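Local coordinates for thioesterase domain-containing protein (Pyrococcus horikoshii, PDB 1IXL) that is of unproven function but adopts the hot-dog fold of the thioesterase superfamily and may, like relatives, hydrolyse acyl-CoA thioesters, at residues A[65-70]-A[121-126]; A[102-107]-A[116-121]. All blocks are in the same frame, centred on the assembly; numbering follows the deposited sequence.

Contact 1 of 2, residues A[65-70]-A[121-126]; sequences EPTVVL and CYVLEK
The hydroxyl of Thr-67 makes the tightest polar contact here: OG1 donates to Leu-124 O over 2.6 Å, lying in the carbonyl plane on a lone pair, with a C=O...O angle of 130°. A chi1 of 61° sets OG1 of Thr-67 between the backbone N and the carbonyl carbon and leaves Thr-67 CG2 3.6 Å from Lys-126 C. Beside it, Val-123 pushes CG1 against the bent chain of Glu-65, 3.4 Å from CG, the two side chains crossing at about a right angle. On the other face of the sheet Val-69 CG1 meets Leu-124 CD1 obliquely at 3.8 Å. Val-69 and Tyr-122 form an antiparallel hydrogen-bonded pair. Tyr-122 N reaches Val-69 O at 3.0 Å and nearly straight, whereas the return bond from Val-69 N is more bent and approaches from above the carbonyl plane of Tyr-122. A type I turn from Glu-65 to Val-68 delivers Thr-67 to this position. The contact joins two strands of the hot-dog sheet, the start of 68-77, outermost within this chain, and the end of 112-123, with Val-68 and Cys-121 on Met-60 and Val-123 on Val-63 of helix 48-63, and strand 100-109 flanking 112-123.

Contact 2 of 2, residues A[102-107]-A[116-121]; sequences IVEVKV and EGKFYC
With chi1 at -65°, Phe-119 holds CG anti to its carbonyl carbon, which lays the ring against Val-105, two residues beyond its paired Val-103. Val-105 has CG1 anti to its backbone N (chi1 -178°), so that CG2 is the branch that meets the ring, 3.6 Å from Phe-119 CD1, while Val-105 CB lies 3.8 Å from Phe-119 CE1. Val-103 O sits at the ring edge, in its plane, and the ring also touches Ala-55 of helix 48-63. An alanine in place of Phe-119, lacking the ring, would probably loosen the packing between Val-105 and that helix. Gly-117, next on this face, has no side chain; a CB there would be crowded by Phe-119 CE1. Val-103 CG2 touches Cys-121 SG at 3.8 Å.

Four backbone bonds zip the hairpin strands together. Val-103 and Phe-119 exchange two, the shorter from Phe-119 N to Val-103 O at 2.7 Å, nearly along the C=O axis; Val-105 and Gly-117 exchange the others.

On the opposite face Ile-102 and Tyr-120 lie side by side, the hydroxyl of Tyr-120 hydrogen-bonded to Glu-74. Glu-104 OE2 pairs with Lys-106 NZ at 3.6 Å, and Lys-118 NZ stands near the same oxygen, beyond salt-bridge range. Two lysines around one carboxylate would probably favour its ionised form. This face is thus charged except at its Ile-102 and Tyr-120 end, the other apolar.

Strand 112-123 runs through both contacts: contact 2 pairs it with strand 100-109 and contact 1 with strand 68-77, making it the middle strand of these three in the antiparallel hot-dog sheet. Their centres lie about 15 Å apart, and Cys-121 belongs to both. Leu-70 bridges them directly, with CD2 3.7 Å from Phe-119 CD2 and CD1 3.5 Å from Tyr-120 O. In sequence, both segments of contact 2 fall between the two segments of contact 1, apart from the shared Cys-121. Helix 48-63 lies against both contacts. No catalytic residue or ligand is established for this protein, so neither contact can be placed relative to an active site.

Contact 1 of 2, residues A[65-70]-A[121-126]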
loop_
_atom_site.group_PDB
_atom_site.type_symbol
_atom_site.label_atom_id
_atom_site.label_comp_id
_atom_site.label_asym_id
_atom_site.label_seq_id
_atom_site.Cartn_x
_atom_site.Cartn_y
_atom_site.Cartn_z
ATOM N N GLU A 65 -5.436 -3.160 -11.692
ATOM C CA GLU A 65 -6.453 -3.770 -12.528
ATOM C C GLU A 65 -7.735 -3.402 -11.791
ATOM O O GLU A 65 -7.791 -3.515 -10.575
ATOM C CB GLU A 65 -6.241 -5.279 -12.544
ATOM C CG GLU A 65 -6.599 -5.915 -13.834
ATOM C CD GLU A 65 -5.429 -5.987 -14.786
ATOM O OE1 GLU A 65 -4.610 -6.926 -14.642
ATOM O OE2 GLU A 65 -5.328 -5.104 -15.669
ATOM N N PRO A 66 -8.783 -2.956 -12.506
ATOM C CA PRO A 66 -10.048 -2.567 -11.866
ATOM C C PRO A 66 -10.585 -3.445 -10.729
ATOM O O PRO A 66 -10.906 -2.948 -9.634
ATOM C CB PRO A 66 -11.023 -2.508 -13.038
ATOM C CG PRO A 66 -10.130 -2.027 -14.179
ATOM C CD PRO A 66 -8.870 -2.839 -13.978
ATOM N N THR A 67 -10.675 -4.745 -10.993
ATOM C CA THR A 67 -11.190 -5.709 -10.034
ATOM C C THR A 67 -10.181 -6.289 -9.027
ATOM O O THR A 67 -10.511 -7.253 -8.320
ATOM C CB THR A 67 -11.819 -6.900 -10.780
ATOM O OG1 THR A 67 -10.813 -7.539 -11.580
ATOM C CG2 THR A 67 -12.954 -6.426 -11.680
ATOM N N VAL A 68 -8.975 -5.734 -8.936
ATOM C CA VAL A 68 -7.990 -6.321 -8.012
ATOM C C VAL A 68 -8.451 -6.243 -6.546
ATOM O O VAL A 68 -9.114 -5.288 -6.141
ATOM C CB VAL A 68 -6.593 -5.648 -8.173
ATOM C CG1 VAL A 68 -6.663 -4.188 -7.730
ATOM C CG2 VAL A 68 -5.529 -6.433 -7.368
ATOM N N VAL A 69 -8.143 -7.276 -5.767
ATOM C CA VAL A 69 -8.506 -7.298 -4.350
ATOM C C VAL A 69 -7.393 -7.964 -3.546
ATOM O O VAL A 69 -6.591 -8.719 -4.084
ATOM C CB VAL A 69 -9.854 -8.051 -4.102
ATOM C CG1 VAL A 69 -9.711 -9.535 -4.400
ATOM C CG2 VAL A 69 -10.287 -7.855 -2.676
ATOM N N LEU A 70 -7.314 -7.686 -2.253
ATOM C CA LEU A 70 -6.252 -8.328 -1.472
ATOM C C LEU A 70 -6.816 -9.591 -0.812
ATOM O O LEU A 70 -7.830 -9.539 -0.103
ATOM C CB LEU A 70 -5.706 -7.364 -0.414
ATOM C CG LEU A 70 -4.605 -7.942 0.480
ATOM C CD1 LEU A 70 -3.410 -8.404 -0.382
ATOM C CD2 LEU A 70 -4.167 -6.845 1.516
ATOM N N CYS A 121 -2.513 -10.823 -4.177
ATOM C CA CYS A 121 -3.602 -10.130 -4.840
ATOM C C CYS A 121 -4.274 -10.943 -5.953
ATOM O O CYS A 121 -3.622 -11.739 -6.644
ATOM C CB CYS A 121 -3.063 -8.815 -5.427
ATOM S SG CYS A 121 -1.898 -7.917 -4.315
ATOM N N TYR A 122 -5.578 -10.716 -6.118
ATOM C CA TYR A 122 -6.357 -11.430 -7.126
ATOM C C TYR A 122 -7.124 -10.501 -8.033
ATOM O O TYR A 122 -7.847 -9.632 -7.562
ATOM C CB TYR A 122 -7.374 -12.350 -6.446
ATOM C CG TYR A 122 -6.738 -13.494 -5.713
ATOM C CD1 TYR A 122 -6.379 -14.666 -6.389
ATOM C CD2 TYR A 122 -6.459 -13.397 -4.356
ATOM C CE1 TYR A 122 -5.754 -15.721 -5.723
ATOM C CE2 TYR A 122 -5.835 -14.431 -3.677
ATOM C CZ TYR A 122 -5.483 -15.591 -4.362
ATOM O OH TYR A 122 -4.830 -16.591 -3.694
ATOM N N VAL A 123 -6.983 -10.709 -9.334
ATOM C CA VAL A 123 -7.725 -9.926 -10.298
ATOM C C VAL A 123 -8.947 -10.795 -10.601
ATOM O O VAL A 123 -8.823 -11.899 -11.153
ATOM C CB VAL A 123 -6.881 -9.698 -11.557
ATOM C CG1 VAL A 123 -7.681 -8.935 -12.595
ATOM C CG2 VAL A 123 -5.612 -8.926 -11.178
ATOM N N LEU A 124 -10.115 -10.301 -10.220
ATOM C CA LEU A 124 -11.368 -11.037 -10.382
ATOM C C LEU A 124 -12.064 -10.785 -11.709
ATOM O O LEU A 124 -11.844 -9.758 -12.348
ATOM C CB LEU A 124 -12.321 -10.669 -9.237
ATOM C CG LEU A 124 -11.676 -10.638 -7.839
ATOM C CD1 LEU A 124 -12.657 -10.105 -6.797
ATOM C CD2 LEU A 124 -11.220 -12.029 -7.456
ATOM N N GLU A 125 -12.900 -11.739 -12.118
ATOM C CA GLU A 125 -13.660 -11.614 -13.359
ATOM C C GLU A 125 -14.573 -10.401 -13.212
ATOM O O GLU A 125 -14.756 -9.613 -14.145
ATOM C CB GLU A 125 -14.514 -12.873 -13.596
ATOM C CG GLU A 125 -15.392 -12.797 -14.850
ATOM C CD GLU A 125 -14.670 -13.250 -16.111
ATOM O OE1 GLU A 125 -14.917 -14.396 -16.557
ATOM O OE2 GLU A 125 -13.847 -12.471 -16.646
ATOM N N LYS A 126 -15.149 -10.263 -12.026
ATOM C CA LYS A 126 -16.026 -9.149 -11.731
ATOM C C LYS A 126 -15.587 -8.508 -10.425
ATOM O O LYS A 126 -14.769 -9.068 -9.691
ATOM C CB LYS A 126 -17.480 -9.612 -11.602
ATOM C CG LYS A 126 -18.454 -8.478 -11.304
ATOM C CD LYS A 126 -18.159 -7.248 -12.168
ATOM C CE LYS A 126 -19.128 -6.116 -11.901
ATOM N NZ LYS A 126 -19.160 -5.705 -10.474
#

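Contact 2 of 2, residues A[102-107]-A[116-121]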
loop_
_atom_site.group_PDB
_atom_site.type_symbol
_atom_site.label_atom_id
_atom_site.label_comp_id
_atom_site.label_asym_id
_atom_site.label_seq_id
_atom_site.Cartn_x
_atom_site.Cartn_y
_atom_site.Cartn_z
ATOM N N ILE A 102 1.714 -11.857 -6.705
ATOM C CA ILE A 102 2.379 -11.744 -5.407
ATOM C C ILE A 102 3.136 -10.416 -5.469
ATOM O O ILE A 102 3.965 -10.200 -6.346
ATOM C CB ILE A 102 3.348 -12.910 -5.156
ATOM C CG1 ILE A 102 2.566 -14.223 -5.092
ATOM C CG2 ILE A 102 4.085 -12.709 -3.839
ATOM C CD1 ILE A 102 3.462 -15.477 -4.990
ATOM N N VAL A 103 2.827 -9.513 -4.549
ATOM C CA VAL A 103 3.449 -8.196 -4.555
ATOM C C VAL A 103 4.234 -7.988 -3.275
ATOM O O VAL A 103 3.731 -8.256 -2.191
ATOM C CB VAL A 103 2.366 -7.118 -4.651
ATOM C CG1 VAL A 103 2.990 -5.732 -4.657
ATOM C CG2 VAL A 103 1.526 -7.362 -5.908
ATOM N N GLU A 104 5.472 -7.535 -3.399
ATOM C CA GLU A 104 6.270 -7.279 -2.214
ATOM C C GLU A 104 6.139 -5.782 -1.964
ATOM O O GLU A 104 6.137 -4.986 -2.905
ATOM C CB GLU A 104 7.738 -7.648 -2.455
ATOM C CG GLU A 104 8.646 -7.306 -1.279
ATOM C CD GLU A 104 10.047 -7.866 -1.440
ATOM O OE1 GLU A 104 10.632 -7.682 -2.535
ATOM O OE2 GLU A 104 10.559 -8.483 -0.475
ATOM N N VAL A 105 5.995 -5.390 -0.707
ATOM C CA VAL A 105 5.873 -3.973 -0.404
ATOM C C VAL A 105 6.769 -3.640 0.778
ATOM O O VAL A 105 6.886 -4.411 1.738
ATOM C CB VAL A 105 4.411 -3.569 -0.016
ATOM C CG1 VAL A 105 4.345 -2.085 0.235
ATOM C CG2 VAL A 105 3.426 -3.942 -1.115
ATOM N N LYS A 106 7.421 -2.496 0.691
ATOM C CA LYS A 106 8.263 -2.037 1.773
ATOM C C LYS A 106 7.825 -0.606 2.002
ATOM O O LYS A 106 7.641 0.151 1.046
ATOM C CB LYS A 106 9.749 -2.103 1.381
ATOM C CG LYS A 106 10.348 -3.486 1.575
ATOM C CD LYS A 106 11.863 -3.432 1.656
ATOM C CE LYS A 106 12.507 -3.929 0.385
ATOM N NZ LYS A 106 12.194 -5.372 0.204
ATOM N N VAL A 107 7.597 -0.253 3.262
ATOM C CA VAL A 107 7.192 1.102 3.564
ATOM C C VAL A 107 8.395 1.780 4.206
ATOM O O VAL A 107 8.977 1.237 5.145
ATOM C CB VAL A 107 6.004 1.132 4.523
ATOM C CG1 VAL A 107 5.629 2.587 4.833
ATOM C CG2 VAL A 107 4.808 0.390 3.888
ATOM N N GLU A 116 7.531 -4.358 6.078
ATOM C CA GLU A 116 7.862 -5.135 4.886
ATOM C C GLU A 116 6.825 -6.241 4.804
ATOM O O GLU A 116 6.424 -6.820 5.825
ATOM C CB GLU A 116 9.281 -5.744 4.961
ATOM C CG GLU A 116 9.578 -6.497 6.264
ATOM C CD GLU A 116 10.906 -7.243 6.252
ATOM O OE1 GLU A 116 11.890 -6.691 5.712
ATOM O OE2 GLU A 116 10.962 -8.373 6.800
ATOM N N GLY A 117 6.377 -6.552 3.599
ATOM C CA GLY A 117 5.384 -7.602 3.506
ATOM C C GLY A 117 5.144 -8.143 2.125
ATOM O O GLY A 117 5.593 -7.555 1.142
ATOM N N LYS A 118 4.465 -9.286 2.070
ATOM C CA LYS A 118 4.090 -9.919 0.819
ATOM C C LYS A 118 2.573 -9.827 0.758
ATOM O O LYS A 118 1.892 -10.174 1.724
ATOM C CB LYS A 118 4.504 -11.386 0.790
ATOM C CG LYS A 118 5.989 -11.604 0.583
ATOM C CD LYS A 118 6.257 -12.980 -0.027
ATOM C CE LYS A 118 7.731 -13.344 0.113
ATOM N NZ LYS A 118 8.583 -12.117 0.174
ATOM N N PHE A 119 2.049 -9.335 -0.357
ATOM C CA PHE A 119 0.609 -9.194 -0.530
ATOM C C PHE A 119 0.164 -10.071 -1.709
ATOM O O PHE A 119 0.671 -9.929 -2.828
ATOM C CB PHE A 119 0.261 -7.721 -0.773
ATOM C CG PHE A 119 0.551 -6.833 0.415
ATOM C CD1 PHE A 119 1.861 -6.587 0.812
ATOM C CD2 PHE A 119 -0.489 -6.320 1.183
ATOM C CE1 PHE A 119 2.130 -5.838 1.980
ATOM C CE2 PHE A 119 -0.235 -5.578 2.335
ATOM C CZ PHE A 119 1.067 -5.339 2.733
ATOM N N TYR A 120 -0.767 -10.982 -1.436
ATOM C CA TYR A 120 -1.292 -11.917 -2.434
ATOM C C TYR A 120 -2.590 -11.324 -2.946
ATOM O O TYR A 120 -3.615 -11.319 -2.249
ATOM C CB TYR A 120 -1.505 -13.302 -1.798
ATOM C CG TYR A 120 -0.245 -13.858 -1.169
ATOM C CD1 TYR A 120 0.315 -13.253 -0.047
ATOM C CD2 TYR A 120 0.411 -14.967 -1.716
ATOM C CE1 TYR A 120 1.490 -13.727 0.516
ATOM C CE2 TYR A 120 1.589 -15.447 -1.162
ATOM C CZ TYR A 120 2.122 -14.821 -0.046
ATOM O OH TYR A 120 3.290 -15.263 0.518
ATOM N N CYS A 121 -2.513 -10.823 -4.177
ATOM C CA CYS A 121 -3.602 -10.130 -4.840
ATOM C C CYS A 121 -4.274 -10.943 -5.953
ATOM O O CYS A 121 -3.622 -11.739 -6.644
ATOM C CB CYS A 121 -3.063 -8.815 -5.427
ATOM S SG CYS A 121 -1.898 -7.917 -4.315
#